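DyP2 (Amycolatopsis sp. ATCC 39116, PDB 4G2C) is a haem-containing dye-decolorising peroxidase from a lignin-reactive bacterium, probably oxidising dyes and other substrates at the expense of hydrogen peroxide. Local coordinates at residues F267-V272 with M406-N411; N57-H62 with E251-P256. All blocks are in the same frame, centred on the assembly; numbering follows the deposited sequence.

Contact 1 of 2, residues F267-V272 with M406-N411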
ATOM      1  N   PHE A 267      -3.548   7.624 -19.832  1.00 29.20           N
ATOM      2  CA  PHE A 267      -2.869   6.638 -18.991  1.00 27.42           C
ATOM      3  C   PHE A 267      -3.687   6.141 -17.807  1.00 25.85           C
ATOM      4  O   PHE A 267      -4.514   6.864 -17.253  1.00 22.08           O
ATOM      5  CB  PHE A 267      -1.537   7.202 -18.482  1.00 23.26           C
ATOM      6  CG  PHE A 267      -0.468   7.258 -19.534  1.00 27.98           C
ATOM      7  CD1 PHE A 267      -0.445   8.292 -20.465  1.00 27.23           C
ATOM      8  CD2 PHE A 267       0.510   6.269 -19.597  1.00 26.87           C
ATOM      9  CE1 PHE A 267       0.540   8.350 -21.441  1.00 31.47           C
ATOM     10  CE2 PHE A 267       1.496   6.310 -20.572  1.00 28.74           C
ATOM     11  CZ  PHE A 267       1.515   7.356 -21.498  1.00 31.19           C
ATOM     12  N   GLY A 268      -3.415   4.903 -17.400  1.00 24.51           N
ATOM     13  CA  GLY A 268      -4.015   4.351 -16.200  1.00 26.66           C
ATOM     14  C   GLY A 268      -3.008   3.600 -15.343  1.00 24.24           C
ATOM     15  O   GLY A 268      -1.797   3.694 -15.559  1.00 22.94           O
ATOM     16  N   SER A 269      -3.516   2.865 -14.358  1.00 21.15           N
ATOM     17  CA  SER A 269      -2.672   2.056 -13.510  1.00 21.93           C
ATOM     18  C   SER A 269      -3.447   0.855 -12.953  1.00 21.04           C
ATOM     19  O   SER A 269      -4.641   0.956 -12.692  1.00 20.65           O
ATOM     20  CB  SER A 269      -2.106   2.923 -12.373  1.00 20.40           C
ATOM     21  OG  SER A 269      -1.106   2.226 -11.657  1.00 23.70           O
ATOM     22  N   TYR A 270      -2.755  -0.274 -12.788  1.00 22.32           N
ATOM     23  CA  TYR A 270      -3.289  -1.446 -12.087  1.00 20.36           C
ATOM     24  C   TYR A 270      -3.376  -1.234 -10.565  1.00 23.52           C
ATOM     25  O   TYR A 270      -2.513  -0.572  -9.941  1.00 19.37           O
ATOM     26  CB  TYR A 270      -2.451  -2.696 -12.383  1.00 16.92           C
ATOM     27  CG  TYR A 270      -2.455  -3.084 -13.827  1.00 19.87           C
ATOM     28  CD1 TYR A 270      -3.535  -3.776 -14.383  1.00 23.94           C
ATOM     29  CD2 TYR A 270      -1.390  -2.747 -14.655  1.00 20.77           C
ATOM     30  CE1 TYR A 270      -3.540  -4.128 -15.723  1.00 22.27           C
ATOM     31  CE2 TYR A 270      -1.383  -3.095 -15.982  1.00 19.60           C
ATOM     32  CZ  TYR A 270      -2.459  -3.777 -16.515  1.00 23.47           C
ATOM     33  OH  TYR A 270      -2.453  -4.121 -17.849  1.00 26.59           O
ATOM     34  N   PHE A 271      -4.421  -1.812  -9.979  1.00 20.04           N
ATOM     35  CA  PHE A 271      -4.806  -1.510  -8.600  1.00 22.24           C
ATOM     36  C   PHE A 271      -5.033  -2.801  -7.843  1.00 21.27           C
ATOM     37  O   PHE A 271      -5.831  -3.636  -8.268  1.00 19.98           O
ATOM     38  CB  PHE A 271      -6.084  -0.664  -8.616  1.00 21.96           C
ATOM     39  CG  PHE A 271      -6.566  -0.219  -7.257  1.00 23.68           C
ATOM     40  CD1 PHE A 271      -5.855   0.719  -6.523  1.00 21.92           C
ATOM     41  CD2 PHE A 271      -7.765  -0.704  -6.739  1.00 22.10           C
ATOM     42  CE1 PHE A 271      -6.315   1.136  -5.292  1.00 22.91           C
ATOM     43  CE2 PHE A 271      -8.235  -0.286  -5.515  1.00 21.65           C
ATOM     44  CZ  PHE A 271      -7.514   0.632  -4.786  1.00 24.25           C
ATOM     45  N   VAL A 272      -4.303  -2.979  -6.744  1.00 25.46           N
ATOM     46  CA  VAL A 272      -4.489  -4.135  -5.866  1.00 24.00           C
ATOM     47  C   VAL A 272      -5.358  -3.709  -4.708  1.00 21.60           C
ATOM     48  O   VAL A 272      -5.042  -2.728  -4.045  1.00 24.07           O
ATOM     49  CB  VAL A 272      -3.162  -4.625  -5.238  1.00 26.33           C
ATOM     50  CG1 VAL A 272      -3.354  -6.001  -4.588  1.00 23.54           C
ATOM     51  CG2 VAL A 272      -2.051  -4.658  -6.256  1.00 24.32           C
ATOM     52  N   MET A 406      -4.008  -1.205  -0.312  1.00 21.48           N
ATOM     53  CA  MET A 406      -4.200  -0.756  -1.694  1.00 21.47           C
ATOM     54  C   MET A 406      -2.874  -0.315  -2.296  1.00 22.25           C
ATOM     55  O   MET A 406      -2.041   0.250  -1.591  1.00 21.35           O
ATOM     56  CB  MET A 406      -5.231   0.378  -1.742  1.00 19.54           C
ATOM     57  CG  MET A 406      -6.628  -0.081  -1.336  1.00 24.78           C
ATOM     58  SD  MET A 406      -7.864   1.215  -1.389  1.00 22.64           S
ATOM     59  CE  MET A 406      -7.736   1.801   0.306  1.00 22.53           C
ATOM     60  N   ALA A 407      -2.676  -0.575  -3.592  1.00 22.12           N
ATOM     61  CA  ALA A 407      -1.455  -0.144  -4.287  1.00 22.48           C
ATOM     62  C   ALA A 407      -1.673  -0.010  -5.789  1.00 24.28           C
ATOM     63  O   ALA A 407      -2.471  -0.737  -6.370  1.00 19.42           O
ATOM     64  CB  ALA A 407      -0.304  -1.103  -4.008  1.00 16.95           C
ATOM     65  N   PHE A 408      -0.968   0.935  -6.405  1.00 21.34           N
ATOM     66  CA  PHE A 408      -0.931   1.043  -7.853  1.00 16.78           C
ATOM     67  C   PHE A 408       0.372   0.438  -8.362  1.00 22.15           C
ATOM     68  O   PHE A 408       1.437   0.683  -7.788  1.00 21.65           O
ATOM     69  CB  PHE A 408      -1.061   2.500  -8.294  1.00 17.13           C
ATOM     70  CG  PHE A 408      -2.439   3.062  -8.111  1.00 20.90           C
ATOM     71  CD1 PHE A 408      -3.494   2.615  -8.900  1.00 20.09           C
ATOM     72  CD2 PHE A 408      -2.689   4.021  -7.146  1.00 20.81           C
ATOM     73  CE1 PHE A 408      -4.778   3.120  -8.738  1.00 22.27           C
ATOM     74  CE2 PHE A 408      -3.961   4.532  -6.981  1.00 21.91           C
ATOM     75  CZ  PHE A 408      -5.015   4.080  -7.784  1.00 23.89           C
ATOM     76  N   ASN A 409       0.254  -0.396  -9.397  1.00 18.80           N
ATOM     77  CA  ASN A 409       1.371  -1.034 -10.087  1.00 18.88           C
ATOM     78  C   ASN A 409       1.233  -0.808 -11.590  1.00 21.50           C
ATOM     79  O   ASN A 409       0.108  -0.792 -12.133  1.00 18.07           O
ATOM     80  CB  ASN A 409       1.348  -2.549  -9.912  1.00 17.17           C
ATOM     81  CG  ASN A 409       1.548  -3.000  -8.485  1.00 22.64           C
ATOM     82  OD1 ASN A 409       1.511  -4.198  -8.230  1.00 21.34           O
ATOM     83  ND2 ASN A 409       1.768  -2.062  -7.553  1.00 18.84           N
ATOM     84  N   SER A 410       2.363  -0.678 -12.277  1.00 17.69           N
ATOM     85  CA  SER A 410       2.339  -0.725 -13.737  1.00 20.30           C
ATOM     86  C   SER A 410       2.491  -2.168 -14.208  1.00 19.92           C
ATOM     87  O   SER A 410       2.243  -2.482 -15.360  1.00 23.23           O
ATOM     88  CB  SER A 410       3.427   0.164 -14.338  1.00 24.44           C
ATOM     89  OG  SER A 410       4.714  -0.245 -13.923  1.00 16.73           O
ATOM     90  N   ASN A 411       2.891  -3.046 -13.299  1.00 21.43           N
ATOM     91  CA  ASN A 411       3.100  -4.459 -13.610  1.00 21.69           C
ATOM     92  C   ASN A 411       2.862  -5.251 -12.328  1.00 19.96           C
ATOM     93  O   ASN A 411       3.724  -5.309 -11.452  1.00 20.29           O
ATOM     94  CB  ASN A 411       4.526  -4.691 -14.133  1.00 21.49           C
ATOM     95  CG  ASN A 411       4.819  -6.163 -14.454  1.00 24.94           C
ATOM     96  OD1 ASN A 411       4.314  -7.073 -13.801  1.00 25.90           O
ATOM     97  ND2 ASN A 411       5.655  -6.391 -15.454  1.00 22.52           N
TER

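Contact 2 of 2, residues N57-H62 with E251-P256. With ACT (acetate ion), chain X.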
ATOM      1  N   ASN A  57      -4.782  10.245  -6.915  1.00 22.62           N
ATOM      2  CA  ASN A  57      -4.402   9.165  -6.005  1.00 22.85           C
ATOM      3  C   ASN A  57      -3.317   8.249  -6.578  1.00 24.59           C
ATOM      4  O   ASN A  57      -2.814   7.371  -5.882  1.00 20.19           O
ATOM      5  CB  ASN A  57      -5.628   8.360  -5.546  1.00 20.36           C
ATOM      6  CG  ASN A  57      -5.360   7.548  -4.278  1.00 20.72           C
ATOM      7  OD1 ASN A  57      -4.616   7.977  -3.386  1.00 24.50           O
ATOM      8  ND2 ASN A  57      -5.959   6.374  -4.195  1.00 20.69           N
ATOM      9  N   ILE A  58      -2.944   8.468  -7.841  1.00 21.64           N
ATOM     10  CA  ILE A  58      -2.001   7.573  -8.486  1.00 23.14           C
ATOM     11  C   ILE A  58      -0.563   8.090  -8.370  1.00 20.63           C
ATOM     12  O   ILE A  58       0.251   7.487  -7.691  1.00 20.96           O
ATOM     13  CB  ILE A  58      -2.394   7.270  -9.956  1.00 24.72           C
ATOM     14  CG1 ILE A  58      -3.740   6.529 -10.009  1.00 24.19           C
ATOM     15  CG2 ILE A  58      -1.323   6.422 -10.622  1.00 19.24           C
ATOM     16  CD1 ILE A  58      -4.419   6.516 -11.399  1.00 20.50           C
ATOM     17  N   LEU A  59      -0.260   9.205  -9.024  1.00 23.83           N
ATOM     18  CA  LEU A  59       1.078   9.801  -8.934  1.00 29.35           C
ATOM     19  C   LEU A  59       1.330  10.441  -7.555  1.00 26.98           C
ATOM     20  O   LEU A  59       2.474  10.683  -7.164  1.00 26.97           O
ATOM     21  CB  LEU A  59       1.302  10.834 -10.048  1.00 20.73           C
ATOM     22  CG  LEU A  59       1.424  10.409 -11.514  1.00 26.52           C
ATOM     23  CD1 LEU A  59       1.511  11.630 -12.403  1.00 23.60           C
ATOM     24  CD2 LEU A  59       2.639   9.489 -11.777  1.00 22.54           C
ATOM     25  N   LYS A  60       0.255  10.702  -6.824  1.00 28.14           N
ATOM     26  CA  LYS A  60       0.335  11.341  -5.513  1.00 26.25           C
ATOM     27  C   LYS A  60      -0.903  10.934  -4.716  1.00 26.74           C
ATOM     28  O   LYS A  60      -2.018  11.138  -5.177  1.00 24.73           O
ATOM     29  CB  LYS A  60       0.328  12.857  -5.701  1.00 29.50           C
ATOM     30  CG  LYS A  60       0.157  13.664  -4.419  1.00 31.55           C
ATOM     31  CD  LYS A  60       1.492  14.094  -3.921  1.00 30.47           C
ATOM     32  CE  LYS A  60       1.405  14.826  -2.606  1.00 31.60           C
ATOM     33  NZ  LYS A  60       2.683  14.617  -1.881  1.00 36.09           N
ATOM     34  N   ALA A  61      -0.719  10.362  -3.531  1.00 25.85           N
ATOM     35  CA  ALA A  61      -1.855   9.860  -2.753  1.00 23.33           C
ATOM     36  C   ALA A  61      -2.925  10.936  -2.505  1.00 22.41           C
ATOM     37  O   ALA A  61      -2.614  12.111  -2.422  1.00 28.65           O
ATOM     38  CB  ALA A  61      -1.375   9.273  -1.424  1.00 20.49           C
ATOM     39  N   HIS A  62      -4.188  10.540  -2.396  1.00 21.34           N
ATOM     40  CA  HIS A  62      -5.230  11.499  -2.045  1.00 19.78           C
ATOM     41  C   HIS A  62      -5.571  11.304  -0.572  1.00 20.75           C
ATOM     42  O   HIS A  62      -5.572  10.177  -0.079  1.00 21.30           O
ATOM     43  CB  HIS A  62      -6.463  11.312  -2.927  1.00 21.78           C
ATOM     44  CG  HIS A  62      -7.399  12.486  -2.937  1.00 23.84           C
ATOM     45  ND1 HIS A  62      -8.188  12.825  -1.857  1.00 20.26           N
ATOM     46  CD2 HIS A  62      -7.680  13.392  -3.906  1.00 18.18           C
ATOM     47  CE1 HIS A  62      -8.911  13.887  -2.157  1.00 20.41           C
ATOM     48  NE2 HIS A  62      -8.618  14.254  -3.392  1.00 22.85           N
ATOM     49  N   GLU A 251       7.112   5.169 -15.516  1.00 21.95           N
ATOM     50  CA  GLU A 251       6.843   3.788 -15.936  1.00 24.50           C
ATOM     51  C   GLU A 251       6.667   2.827 -14.751  1.00 21.83           C
ATOM     52  O   GLU A 251       6.250   1.686 -14.930  1.00 23.18           O
ATOM     53  CB  GLU A 251       7.953   3.266 -16.850  1.00 22.58           C
ATOM     54  CG  GLU A 251       9.280   3.061 -16.122  1.00 28.27           C
ATOM     55  CD  GLU A 251      10.442   2.817 -17.076  1.00 33.54           C
ATOM     56  OE1 GLU A 251      10.189   2.514 -18.260  1.00 37.95           O
ATOM     57  OE2 GLU A 251      11.604   2.937 -16.644  1.00 33.34           O
ATOM     58  N   GLN A 252       7.018   3.258 -13.549  1.00 22.45           N
ATOM     59  CA  GLN A 252       6.861   2.376 -12.387  1.00 22.77           C
ATOM     60  C   GLN A 252       5.420   2.377 -11.832  1.00 23.32           C
ATOM     61  O   GLN A 252       5.135   1.725 -10.840  1.00 20.43           O
ATOM     62  CB  GLN A 252       7.869   2.713 -11.281  1.00 18.25           C
ATOM     63  CG  GLN A 252       8.074   1.562 -10.286  1.00 26.71           C
ATOM     64  CD  GLN A 252       9.473   1.522  -9.693  1.00 27.39           C
ATOM     65  OE1 GLN A 252      10.447   1.910 -10.340  1.00 31.40           O
ATOM     66  NE2 GLN A 252       9.577   1.063  -8.452  1.00 27.00           N
ATOM     67  N   VAL A 253       4.518   3.111 -12.479  1.00 21.78           N
ATOM     68  CA  VAL A 253       3.141   3.171 -12.014  1.00 19.33           C
ATOM     69  C   VAL A 253       2.164   3.359 -13.169  1.00 21.87           C
ATOM     70  O   VAL A 253       1.085   2.786 -13.162  1.00 21.72           O
ATOM     71  CB  VAL A 253       2.950   4.275 -10.933  1.00 23.87           C
ATOM     72  CG1 VAL A 253       3.188   5.665 -11.518  1.00 17.64           C
ATOM     73  CG2 VAL A 253       1.575   4.177 -10.302  1.00 21.30           C
ATOM     74  N   LEU A 254       2.549   4.140 -14.177  1.00 21.41           N
ATOM     75  CA  LEU A 254       1.632   4.441 -15.269  1.00 20.47           C
ATOM     76  C   LEU A 254       1.693   3.420 -16.400  1.00 25.99           C
ATOM     77  O   LEU A 254       2.758   2.877 -16.724  1.00 25.55           O
ATOM     78  CB  LEU A 254       1.889   5.827 -15.833  1.00 19.77           C
ATOM     79  CG  LEU A 254       1.708   7.008 -14.884  1.00 22.73           C
ATOM     80  CD1 LEU A 254       1.967   8.326 -15.627  1.00 24.12           C
ATOM     81  CD2 LEU A 254       0.305   6.998 -14.278  1.00 15.99           C
ATOM     82  N   VAL A 255       0.531   3.197 -17.002  1.00 23.82           N
ATOM     83  CA  VAL A 255       0.349   2.266 -18.107  1.00 26.12           C
ATOM     84  C   VAL A 255      -0.536   2.972 -19.139  1.00 26.81           C
ATOM     85  O   VAL A 255      -1.535   3.596 -18.774  1.00 25.36           O
ATOM     86  CB  VAL A 255      -0.405   0.996 -17.627  1.00 24.38           C
ATOM     87  CG1 VAL A 255      -0.532  -0.003 -18.731  1.00 21.92           C
ATOM     88  CG2 VAL A 255       0.289   0.365 -16.399  1.00 25.72           C
ATOM     89  N   PRO A 256      -0.167   2.893 -20.425  1.00 24.27           N
ATOM     90  CA  PRO A 256      -1.046   3.432 -21.466  1.00 24.62           C
ATOM     91  C   PRO A 256      -2.419   2.787 -21.337  1.00 26.22           C
ATOM     92  O   PRO A 256      -2.500   1.583 -21.115  1.00 27.41           O
ATOM     93  CB  PRO A 256      -0.366   2.992 -22.767  1.00 31.26           C
ATOM     94  CG  PRO A 256       1.114   2.790 -22.382  1.00 29.39           C
ATOM     95  CD  PRO A 256       1.104   2.358 -20.955  1.00 23.78           C
TER
HETATM   96  C   ACT X 522       3.024  10.105  -2.625  1.00 37.13           C
HETATM   97  O   ACT X 522       1.809   9.966  -2.355  1.00 35.06           O
HETATM   98  OXT ACT X 522       3.473   9.392  -3.561  1.00 38.49           O
HETATM   99  CH3 ACT X 522       3.884  11.075  -1.865  1.00 36.99           C

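Contact 1 of 2, residues F267-V272 with M406-N411
F271 and F408 face each other as a non-hydrogen-bonded antiparallel pair, and their rings meet obliquely with planes at 43°. From CB outward the F271 side chain crosses F408 and then lies beside M406: CB sits 4.0 Å from F408 CE1, CD1 lies 3.4 Å above one face of the F408 ring near its rim, CE1 reaches M406 CB, and CZ ends 3.5 Å from M406 SD. With CG anti to the backbone N (chi1 -177°), the F271 ring is carried alongside the M406 chain, whose sulfur lies at the ring edge in a Met-aromatic contact. Strand 267-278 pairs antiparallel with both strand 402-409 and strand 474-484, in the sheet of this DyP-type peroxidase that comes close to the haem. On the face opposite the phenylalanines lie Y270, V272, A407 and N409. V272 N gives A407 O a nearly straight bond of 2.9 Å, and N409 N gives Y270 O one of 2.8 Å, whereas the return bond from Y270 N to N409 O is weak and bent. S269 OG lies 3.4 Å from F408 CB while hydrogen-bonding V253 O. With alanine at F408, F271 CD1 would probably lose the ring face it rests on, and S269 CB its neighbour. N409 ND2 folds back to F408 O, approaching from above the carbonyl plane, and N409 OD1 accepts from F416 N.

Contact 2 of 2, residues N57-H62 with E251-P256
I58 and L59, consecutive residues of the loop between helix 45-53 and strand 66-74, push their methyl groups against V253 and L254, consecutive residues leading into strand 255-256. A loop of the family's dimeric alpha+beta barrel range is thereby packed against the segment entering the sheet of strands 255-256 and 267-278. Each bump meets two others. I58 CG2 lies 3.7 Å from V253 CG2 and 4.0 Å from L254 CD2, so it enters the notch between these two branches. L59 CD2 does the same one step along, 3.9 Å from V253 CG1 and 4.1 Å from L254 CD1. The fork of V253 is thus split between the two loop residues, as is that of L254. The V253 rotation explains the split: CG2 stands anti to the backbone N while CG1 (chi1 65°) sits between N and the carbonyl carbon. The L59 and L254 side chains cross at about a right angle. Around this patch L51, L54 and F226 pack on L59, M50 on L254, and F408 on both I58 and V253. Two residues on from L59, A61 N donates a nearly straight 2.8 Å bond to an acetate ion, probably from the crystallisation liquor. No hydrogen bond joins the two segments; all the closest contacts are carbon to carbon, so the hold probably rests on fit and exclusion of water.

Overall arrangement
The centres of the two contacts lie about 7 Å apart, and both segments of contact 2 come earlier in the sequence than those of contact 1. Strand 255-256 pairs with strand 267-278, where G268 N and V255 O approach to 2.7 Å, so E251-P256 reaches the same sheet as F267-V272. S410 OG adds a second tie, 2.7 Å from E251 O. The loop N57-H62, from the family's dimeric alpha+beta barrel region, is drawn in as well: F408 CE2 packs 3.3 Å from N57 O. Contact 1 is the nearer to the haem: the A407 side chain is about 7 Å from the haem, whereas in contact 2 the V253 side chain is about 13 Å from the haem.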